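Local atomic coordinates of protein Thf1 (Thermosynechococcus elongatus, PDB entry 5MJR), a protein that may take part in forming photosynthetic membranes and associates with the FtsH protease complex involved in photosystem II repair. Residues S25-A30 with E53-R58; Y32-R37 with F94-V99; R44-E49 with D78-G83. All coordinates share one frame; numbering follows the deposited sequence.

Contact 1: residues S25-A30 with E53-R58; sequences SDTKRA and EIHLLR
T27 and H55 mark where the backbones come nearest, CA to CA 7.6 Å, as the early turns of helix 24-34 lie beside the last turns of helix 41-58. This is helix-helix packing in an all-helical fold, but the join here is a polar one. T27 OG1 and H55 ND1 form a hydrogen bond of 2.9 Å in which either could be the donor, and OG1 meets the imidazole at its edge, near the ring plane. H55 has CG anti to the backbone N (chi1 -180°), which carries the ring across the gap between the helices so that its ND1 edge, not a face, meets the threonine. T27 turns OG1 away from its own carbonyl carbon, and the same oxygen also makes a weak bond back to T23 O. Both residues are buried; T27 also packs on L51 and H55 on E101. A leucine in place of H55 would probably leave T27 OG1 without its mate across the helices and lose the one hydrogen bond that joins these two segments. R58 brings NH2 to 3.6 Å from T27 OG1, near the guanidinium plane, but this is a minor approach by a side chain deposited in two conformers, and its strongest polar partner is E101, with E102 also salt-bridged. On the other helix D26 serves its own turn: OD2 accepts from T23 N, consistent with the return half of a capping box, while OD1 accepts a hydrogen bond from R29 NH2 at 3.0 Å, part of a salt bridge. D26 OD1 lies 11° out of the guanidinium plane of R29, while NH2 approaches that oxygen from above the carboxylate, 52° out of its plane, and S25 O sits 3.7 Å over the face of the same guanidinium.

Contact 2: residues Y32-R37 with F94-V99; sequences YAAHTR and FHALCV
A34 and A96 touch methyl to methyl, CB to CB 3.6 Å, and with no longer side chain between them their CA atoms come to 5.2 Å. The A96 methyl has a second neighbour at the end of helix 24-34, H35 CB at 3.8 Å. A34 CB in turn reaches V99 CG2 at 4.3 Å, one helical turn further along helix 90-100. H35 touches with its CB alone: CG is anti to the backbone N (chi1 -175°), and the ring is carried away from A96 to pack on R92 and I93. H35 is also the first residue to leave helical angles, and the chain runs on as a loop beyond the alanine pair. Beside that pair a water lies between A34 O and H95 ND1, giving its proton to the carbonyl and accepting from the imidazole, though both bonds are weak. V99 CG1 sits 3.7 Å above one face of the H95 ring, near its rim. Further out, L97 turns the other way, onto L50 and L51 of helix 41-58, while R37 makes a salt bridge to D89 beyond the turn. No direct hydrogen bond joins the two segments: the direct contact is apolar, supplemented by a weak water link, and the close approach of the backbones is consistent with two residues that carry nothing beyond CB where they meet.

Contact 3: residues R44-E49 with D78-G83; sequences RRFIEE and DQFMEG
F80 reaches across to F46 and I47, and its side chain can be followed atom by atom. CB lies 3.8 Å from F46 CD2, approaching that ring obliquely. CG meets the same F46 CD2 at 3.7 Å. CD1 and CE1 both lie beneath F46 CB, with CE1 3.7 Å from that methylene. CE1 also meets I47 CG1 at 4.0 Å, the isoleucine arriving at the ring edge near its plane. At the tip CZ ends beneath F46 O and CB. Seen as a whole, F46 CB sits over one face of the F80 ring, 3.8 Å from its centroid and 15° off the normal, a CH-pi contact. The F46 and F80 side chains pass each other running in opposite senses, their ring centroids 5.3 Å apart and planes at 49°, an oblique pairing. In F80, CG sits between the backbone N and the carbonyl carbon (chi1 81°), which directs the ring at F46 and I47. Beside it, I47 CD1 comes to M81 SD at 4.4 Å, an outlying apolar touch where the chain leaves helix 67-80. The patch continues outward: F80 packs on L50, I47 and M81 both on I93 of helix 90-100, and F46 on I203 of the C-terminal part of the model. Such interlocking of aromatic and aliphatic side chains between helices, here 41-58 and 67-80, is the ordinary apolar core of an all-helical fold.

Helices 24-34 and 41-58 tie the three contacts together: contact 1 joins them to each other, contact 2 carries the end of the first onto helix 90-100, and contact 3 sets the second against helix 67-80. The centres of contacts 1 and 2 lie about 12 Å apart. Between contacts 2 and 3 the centres are about 13 Å apart, and between contacts 1 and 3 about 15 Å. E48, within 44-49, is the polar link, its OE1 salt-bridged to K28 NZ of contact 1 at 3.1 Å and its OE2 in a probable hydrogen bond with Y32 OH of contact 2. An apolar touch, L97 CD1 to I47 CG2 at 4.2 Å, also joins contacts 2 and 3.

Contact 1: residues S25-A30 with E53-R58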
loop_
_atom_site.group_PDB
_atom_site.type_symbol
_atom_site.label_atom_id
_atom_site.label_comp_id
_atom_site.label_asym_id
_atom_site.label_seq_id
_atom_site.Cartn_x
_atom_site.Cartn_y
_atom_site.Cartn_z
ATOM N N SER A 25 13.044 3.591 17.152
ATOM C CA SER A 25 14.483 3.361 17.143
ATOM C C SER A 25 14.876 1.883 17.066
ATOM O O SER A 25 15.837 1.515 16.362
ATOM C CB SER A 25 15.165 4.003 18.325
ATOM O OG SER A 25 15.028 5.437 18.185
ATOM N N ASP A 26 14.104 1.030 17.773
ATOM C CA ASP A 26 14.300 -0.411 17.689
ATOM C C ASP A 26 13.997 -0.901 16.253
ATOM O O ASP A 26 14.701 -1.715 15.731
ATOM C CB ASP A 26 13.382 -1.117 18.689
ATOM C CG ASP A 26 13.762 -0.864 20.138
ATOM O OD1 ASP A 26 15.004 -0.873 20.484
ATOM O OD2 ASP A 26 12.781 -0.588 20.967
ATOM N N THR A 27 12.899 -0.401 15.687
ATOM C CA THR A 27 12.541 -0.793 14.318
ATOM C C THR A 27 13.687 -0.391 13.303
ATOM O O THR A 27 14.083 -1.208 12.458
ATOM C CB THR A 27 11.193 -0.113 13.947
ATOM O OG1 THR A 27 10.232 -0.683 14.819
ATOM C CG2 THR A 27 10.810 -0.384 12.499
ATOM N N LYS A 28 14.208 0.844 13.420
ATOM C CA LYS A 28 15.261 1.253 12.532
ATOM C C LYS A 28 16.528 0.445 12.762
ATOM O O LYS A 28 17.156 0.045 11.787
ATOM C CB LYS A 28 15.553 2.710 12.766
ATOM C CG LYS A 28 14.469 3.651 12.171
ATOM C CD LYS A 28 14.892 5.127 12.235
ATOM C CE LYS A 28 13.820 6.087 11.710
ATOM N NZ LYS A 28 14.239 7.558 11.745
ATOM N N ARG A 29 16.869 0.140 14.020
ATOM C CA ARG A 29 18.054 -0.684 14.211
ATOM C C ARG A 29 17.914 -2.076 13.610
ATOM O O ARG A 29 18.831 -2.613 13.028
ATOM C CB ARG A 29 18.290 -0.885 15.709
ATOM C CG ARG A 29 19.072 0.208 16.298
ATOM C CD ARG A 29 19.568 -0.098 17.792
ATOM N NE ARG A 29 18.433 0.114 18.745
ATOM C CZ ARG A 29 18.063 1.295 19.264
ATOM N NH1 ARG A 29 18.755 2.457 18.994
ATOM N NH2 ARG A 29 17.029 1.331 20.124
ATOM N N ALA A 30 16.701 -2.659 13.701
ATOM C CA ALA A 30 16.411 -3.946 13.105
ATOM C C ALA A 30 16.586 -3.906 11.572
ATOM O O ALA A 30 17.111 -4.818 10.949
ATOM C CB ALA A 30 15.073 -4.481 13.544
ATOM N N GLU A 53 5.988 5.257 9.459
ATOM C CA GLU A 53 4.543 5.200 9.163
ATOM C C GLU A 53 3.967 3.849 9.527
ATOM O O GLU A 53 2.900 3.808 10.193
ATOM C CB GLU A 53 4.370 5.519 7.644
ATOM C CG GLU A 53 2.932 5.552 7.218
ATOM C CD GLU A 53 2.757 5.882 5.762
ATOM O OE1 GLU A 53 3.735 5.696 4.968
ATOM O OE2 GLU A 53 1.637 6.303 5.364
ATOM N N ILE A 54 4.600 2.760 9.176
ATOM C CA ILE A 54 4.091 1.437 9.465
ATOM C C ILE A 54 4.123 1.196 10.955
ATOM O O ILE A 54 3.233 0.633 11.531
ATOM C CB ILE A 54 4.862 0.361 8.671
ATOM C CG1 ILE A 54 4.651 0.541 7.160
ATOM C CG2 ILE A 54 4.498 -1.008 9.165
ATOM C CD1 ILE A 54 5.507 -0.304 6.302
ATOM N N HIS A 55 5.258 1.621 11.616
ATOM C CA HIS A 55 5.383 1.366 13.056
ATOM C C HIS A 55 4.180 2.046 13.777
ATOM O O HIS A 55 3.575 1.482 14.674
ATOM C CB HIS A 55 6.722 1.936 13.523
ATOM C CG HIS A 55 6.947 1.725 14.951
ATOM N ND1 HIS A 55 7.807 0.750 15.429
ATOM C CD2 HIS A 55 6.453 2.388 16.021
ATOM C CE1 HIS A 55 7.790 0.822 16.755
ATOM N NE2 HIS A 55 6.951 1.783 17.157
ATOM N N LEU A 56 3.914 3.303 13.444
ATOM C CA LEU A 56 2.866 4.064 14.120
ATOM C C LEU A 56 1.467 3.470 13.883
ATOM O O LEU A 56 0.604 3.544 14.756
ATOM C CB LEU A 56 2.940 5.492 13.790
ATOM C CG LEU A 56 4.229 6.214 14.252
ATOM C CD1 LEU A 56 4.112 7.628 13.746
ATOM C CD2 LEU A 56 4.333 6.107 15.807
ATOM N N LEU A 57 1.282 2.858 12.727
ATOM C CA LEU A 57 0.025 2.079 12.522
ATOM C C LEU A 57 -0.022 0.844 13.460
ATOM O O LEU A 57 -1.065 0.610 14.099
ATOM C CB LEU A 57 -0.078 1.661 11.097
ATOM C CG LEU A 57 -0.410 2.793 10.127
ATOM C CD1 LEU A 57 -0.266 2.336 8.688
ATOM C CD2 LEU A 57 -1.838 3.303 10.370
ATOM N N ARG A 58 1.078 0.095 13.536
ATOM C CA ARG A 58 1.032 -1.138 14.333
ATOM C C ARG A 58 0.733 -0.820 15.807
ATOM O O ARG A 58 0.078 -1.648 16.481
ATOM C CB ARG A 58 2.367 -1.861 14.210
ATOM C CG ARG A 58 2.530 -2.519 12.840
ATOM C CD ARG A 58 3.814 -3.382 12.701
ATOM N NE ARG A 58 5.036 -2.658 13.024
ATOM C CZ ARG A 58 5.866 -2.862 14.071
ATOM N NH1 ARG A 58 5.634 -3.926 14.950
ATOM N NH2 ARG A 58 6.998 -1.980 14.130
#

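Contact 2: residues Y32-R37 with F94-V99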
loop_
_atom_site.group_PDB
_atom_site.type_symbol
_atom_site.label_atom_id
_atom_site.label_comp_id
_atom_site.label_asym_id
_atom_site.label_seq_id
_atom_site.Cartn_x
_atom_site.Cartn_y
_atom_site.Cartn_z
ATOM N N TYR A 32 18.510 -1.810 9.810
ATOM C CA TYR A 32 19.928 -1.693 9.443
ATOM C C TYR A 32 20.789 -2.855 9.816
ATOM O O TYR A 32 21.855 -3.029 9.213
ATOM C CB TYR A 32 20.467 -0.385 10.005
ATOM C CG TYR A 32 19.910 0.845 9.250
ATOM C CD1 TYR A 32 20.246 1.089 7.908
ATOM C CD2 TYR A 32 19.126 1.775 9.852
ATOM C CE1 TYR A 32 19.765 2.155 7.177
ATOM C CE2 TYR A 32 18.623 2.915 9.111
ATOM C CZ TYR A 32 18.996 3.096 7.814
ATOM O OH TYR A 32 18.480 4.166 7.119
ATOM N N ALA A 33 20.299 -3.679 10.738
ATOM C CA ALA A 33 20.958 -4.983 11.070
ATOM C C ALA A 33 20.679 -6.014 9.922
ATOM O O ALA A 33 21.552 -6.861 9.658
ATOM C CB ALA A 33 20.485 -5.506 12.390
ATOM N N ALA A 34 19.465 -5.909 9.336
ATOM C CA ALA A 34 19.016 -6.875 8.305
ATOM C C ALA A 34 19.523 -6.494 6.894
ATOM O O ALA A 34 19.688 -7.342 6.081
ATOM C CB ALA A 34 17.492 -6.948 8.341
ATOM N N HIS A 35 19.776 -5.193 6.673
ATOM C CA HIS A 35 20.345 -4.723 5.422
ATOM C C HIS A 35 21.487 -3.763 5.760
ATOM O O HIS A 35 21.228 -2.607 6.098
ATOM C CB HIS A 35 19.311 -4.040 4.530
ATOM C CG HIS A 35 19.843 -3.653 3.222
ATOM N ND1 HIS A 35 20.056 -4.555 2.222
ATOM C CD2 HIS A 35 20.230 -2.419 2.737
ATOM C CE1 HIS A 35 20.571 -3.900 1.157
ATOM N NE2 HIS A 35 20.661 -2.634 1.438
ATOM N N THR A 36 22.716 -4.221 5.561
ATOM C CA THR A 36 23.868 -3.513 5.987
ATOM C C THR A 36 24.558 -2.750 4.858
ATOM O O THR A 36 25.491 -1.949 5.116
ATOM C CB THR A 36 24.886 -4.467 6.646
ATOM O OG1 THR A 36 25.423 -5.347 5.675
ATOM C CG2 THR A 36 24.320 -5.246 7.781
ATOM N N ARG A 37 24.128 -2.998 3.642
ATOM C CA ARG A 37 24.760 -2.364 2.466
ATOM C C ARG A 37 24.331 -0.945 2.397
ATOM O O ARG A 37 23.229 -0.540 2.782
ATOM C CB ARG A 37 24.397 -3.129 1.172
ATOM C CG ARG A 37 24.849 -4.563 1.225
ATOM C CD ARG A 37 24.487 -5.189 -0.088
ATOM N NE ARG A 37 24.933 -6.573 -0.052
ATOM C CZ ARG A 37 24.942 -7.343 -1.123
ATOM N NH1 ARG A 37 24.506 -6.872 -2.280
ATOM N NH2 ARG A 37 25.351 -8.605 -1.003
ATOM N N PHE A 94 13.372 -4.578 0.844
ATOM C CA PHE A 94 11.987 -4.875 1.197
ATOM C C PHE A 94 11.879 -5.939 2.326
ATOM O O PHE A 94 11.108 -5.785 3.259
ATOM C CB PHE A 94 11.217 -5.299 -0.010
ATOM C CG PHE A 94 9.755 -5.491 0.279
ATOM C CD1 PHE A 94 8.961 -4.376 0.414
ATOM C CD2 PHE A 94 9.214 -6.766 0.411
ATOM C CE1 PHE A 94 7.575 -4.498 0.734
ATOM C CE2 PHE A 94 7.860 -6.929 0.701
ATOM C CZ PHE A 94 7.073 -5.748 0.876
ATOM N N HIS A 95 12.733 -6.953 2.212
ATOM C CA HIS A 95 12.761 -8.003 3.214
ATOM C C HIS A 95 13.050 -7.375 4.578
ATOM O O HIS A 95 12.397 -7.640 5.587
ATOM C CB HIS A 95 13.749 -9.077 2.794
ATOM C CG HIS A 95 13.934 -10.144 3.875
ATOM N ND1 HIS A 95 14.780 -9.919 4.983
ATOM C CD2 HIS A 95 13.526 -11.437 3.939
ATOM C CE1 HIS A 95 14.821 -10.994 5.749
ATOM N NE2 HIS A 95 13.978 -11.882 5.173
ATOM N N ALA A 96 14.118 -6.571 4.605
ATOM C CA ALA A 96 14.553 -5.925 5.838
ATOM C C ALA A 96 13.497 -5.016 6.450
ATOM O O ALA A 96 13.264 -4.971 7.683
ATOM C CB ALA A 96 15.874 -5.216 5.631
ATOM N N LEU A 97 12.829 -4.264 5.578
ATOM C CA LEU A 97 11.773 -3.354 6.000
ATOM C C LEU A 97 10.658 -4.190 6.672
ATOM O O LEU A 97 10.204 -3.839 7.760
ATOM C CB LEU A 97 11.215 -2.631 4.756
ATOM C CG LEU A 97 10.092 -1.599 5.119
ATOM C CD1 LEU A 97 10.396 -0.220 4.559
ATOM C CD2 LEU A 97 8.942 -2.048 4.355
ATOM N N CYS A 98 10.265 -5.288 6.074
ATOM C CA CYS A 98 9.158 -6.043 6.666
ATOM C C CYS A 98 9.530 -6.700 7.978
ATOM O O CYS A 98 8.789 -6.621 8.982
ATOM C CB CYS A 98 8.647 -7.088 5.666
ATOM S SG CYS A 98 7.781 -6.363 4.265
ATOM N N VAL A 99 10.713 -7.347 8.015
ATOM C CA VAL A 99 11.093 -8.011 9.259
ATOM C C VAL A 99 11.300 -7.002 10.368
ATOM O O VAL A 99 10.956 -7.296 11.541
ATOM C CB VAL A 99 12.248 -9.003 9.092
ATOM C CG1 VAL A 99 11.972 -10.074 8.099
ATOM C CG2 VAL A 99 13.507 -8.386 8.789
HETATM O O HOH W 1 17.334 -8.433 3.767
#

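Contact 3: residues R44-E49 with D78-G83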
loop_
_atom_site.group_PDB
_atom_site.type_symbol
_atom_site.label_atom_id
_atom_site.label_comp_id
_atom_site.label_asym_id
_atom_site.label_seq_id
_atom_site.Cartn_x
_atom_site.Cartn_y
_atom_site.Cartn_z
ATOM N N ARG A 44 17.247 6.617 1.847
ATOM C CA ARG A 44 17.140 6.462 3.330
ATOM C C ARG A 44 16.011 7.343 3.829
ATOM O O ARG A 44 15.266 6.909 4.745
ATOM C CB ARG A 44 18.443 6.809 4.017
ATOM C CG ARG A 44 19.508 5.796 3.756
ATOM C CD ARG A 44 20.699 5.766 4.745
ATOM N NE ARG A 44 21.154 7.105 5.204
ATOM C CZ ARG A 44 22.098 7.848 4.616
ATOM N NH1 ARG A 44 22.703 7.490 3.497
ATOM N NH2 ARG A 44 22.447 9.046 5.105
ATOM N N ARG A 45 15.820 8.558 3.278
ATOM C CA ARG A 45 14.762 9.389 3.742
ATOM C C ARG A 45 13.364 8.714 3.514
ATOM O O ARG A 45 12.518 8.660 4.397
ATOM C CB ARG A 45 14.778 10.766 3.079
ATOM C CG ARG A 45 15.909 11.664 3.423
ATOM C CD ARG A 45 15.780 13.153 3.008
ATOM N NE ARG A 45 15.953 13.388 1.546
ATOM C CZ ARG A 45 17.157 13.492 0.921
ATOM N NH1 ARG A 45 18.319 13.387 1.600
ATOM N NH2 ARG A 45 17.233 13.758 -0.396
ATOM N N PHE A 46 13.137 8.160 2.307
ATOM C CA PHE A 46 11.864 7.526 1.966
ATOM C C PHE A 46 11.668 6.258 2.789
ATOM O O PHE A 46 10.560 5.987 3.324
ATOM C CB PHE A 46 11.792 7.288 0.462
ATOM C CG PHE A 46 11.362 8.482 -0.345
ATOM C CD1 PHE A 46 12.182 9.532 -0.585
ATOM C CD2 PHE A 46 10.081 8.498 -0.865
ATOM C CE1 PHE A 46 11.747 10.694 -1.288
ATOM C CE2 PHE A 46 9.630 9.547 -1.633
ATOM C CZ PHE A 46 10.477 10.691 -1.832
ATOM N N ILE A 47 12.720 5.443 2.927
ATOM C CA ILE A 47 12.619 4.194 3.655
ATOM C C ILE A 47 12.358 4.436 5.122
ATOM O O ILE A 47 11.461 3.797 5.733
ATOM C CB ILE A 47 13.854 3.308 3.429
ATOM C CG1 ILE A 47 13.942 2.868 1.970
ATOM C CG2 ILE A 47 13.869 2.128 4.372
ATOM C CD1 ILE A 47 15.346 2.443 1.576
ATOM N N GLU A 48 13.066 5.386 5.737
ATOM C CA GLU A 48 12.817 5.667 7.145
ATOM C C GLU A 48 11.392 6.261 7.355
ATOM O O GLU A 48 10.771 5.962 8.385
ATOM C CB GLU A 48 13.925 6.540 7.752
ATOM C CG GLU A 48 15.279 5.810 7.848
ATOM C CD GLU A 48 16.350 6.553 8.648
ATOM O OE1 GLU A 48 16.034 7.617 9.239
ATOM O OE2 GLU A 48 17.518 6.033 8.561
ATOM N N GLU A 49 10.918 7.116 6.414
ATOM C CA GLU A 49 9.564 7.635 6.543
ATOM C C GLU A 49 8.566 6.427 6.513
ATOM O O GLU A 49 7.616 6.431 7.315
ATOM C CB GLU A 49 9.247 8.626 5.426
ATOM C CG GLU A 49 9.764 10.034 5.613
ATOM C CD GLU A 49 9.242 11.052 4.582
ATOM O OE1 GLU A 49 8.201 10.781 3.939
ATOM O OE2 GLU A 49 9.926 12.113 4.478
ATOM N N ASP A 78 7.346 -0.111 -4.157
ATOM C CA ASP A 78 7.786 -0.358 -5.520
ATOM C C ASP A 78 7.855 0.948 -6.340
ATOM O O ASP A 78 8.776 1.121 -7.128
ATOM C CB ASP A 78 6.860 -1.284 -6.227
ATOM C CG ASP A 78 7.010 -2.761 -5.835
ATOM O OD1 ASP A 78 7.882 -3.133 -4.998
ATOM O OD2 ASP A 78 6.077 -3.540 -6.236
ATOM N N GLN A 79 6.926 1.875 -6.108
ATOM C CA GLN A 79 6.887 3.137 -6.860
ATOM C C GLN A 79 8.021 4.009 -6.479
ATOM O O GLN A 79 8.749 4.505 -7.378
ATOM C CB GLN A 79 5.545 3.852 -6.642
ATOM C CG GLN A 79 5.350 5.134 -7.452
ATOM C CD GLN A 79 6.190 6.337 -7.099
ATOM O OE1 GLN A 79 6.363 6.703 -5.952
ATOM N NE2 GLN A 79 6.666 7.036 -8.220
ATOM N N PHE A 80 8.312 4.231 -5.186
ATOM C CA PHE A 80 9.445 5.118 -4.795
ATOM C C PHE A 80 10.757 4.447 -5.096
ATOM O O PHE A 80 11.742 5.185 -5.276
ATOM C CB PHE A 80 9.333 5.813 -3.458
ATOM C CG PHE A 80 9.682 5.067 -2.223
ATOM C CD1 PHE A 80 10.969 4.532 -1.932
ATOM C CD2 PHE A 80 8.677 4.859 -1.265
ATOM C CE1 PHE A 80 11.128 3.857 -0.703
ATOM C CE2 PHE A 80 8.897 4.184 -0.097
ATOM C CZ PHE A 80 10.096 3.642 0.142
ATOM N N MET A 81 10.822 3.128 -5.162
ATOM C CA MET A 81 12.042 2.442 -5.418
ATOM C C MET A 81 12.246 2.113 -6.901
ATOM O O MET A 81 13.253 1.435 -7.229
ATOM C CB MET A 81 12.089 1.137 -4.593
ATOM C CG MET A 81 12.139 1.360 -3.084
ATOM S SD MET A 81 13.727 2.043 -2.502
ATOM C CE MET A 81 14.737 0.572 -2.507
ATOM N N GLU A 82 11.380 2.634 -7.795
ATOM C CA GLU A 82 11.451 2.237 -9.184
ATOM C C GLU A 82 12.781 2.571 -9.883
ATOM O O GLU A 82 13.187 1.944 -10.835
ATOM C CB GLU A 82 10.233 2.812 -9.944
ATOM C CG GLU A 82 10.169 4.255 -10.087
ATOM C CD GLU A 82 8.905 4.765 -10.792
ATOM O OE1 GLU A 82 8.232 3.931 -11.421
ATOM O OE2 GLU A 82 8.627 5.993 -10.672
ATOM N N GLY A 83 13.450 3.634 -9.394
ATOM C CA GLY A 83 14.752 4.030 -9.878
ATOM C C GLY A 83 15.905 3.752 -8.990
ATOM O O GLY A 83 17.000 4.274 -9.224
#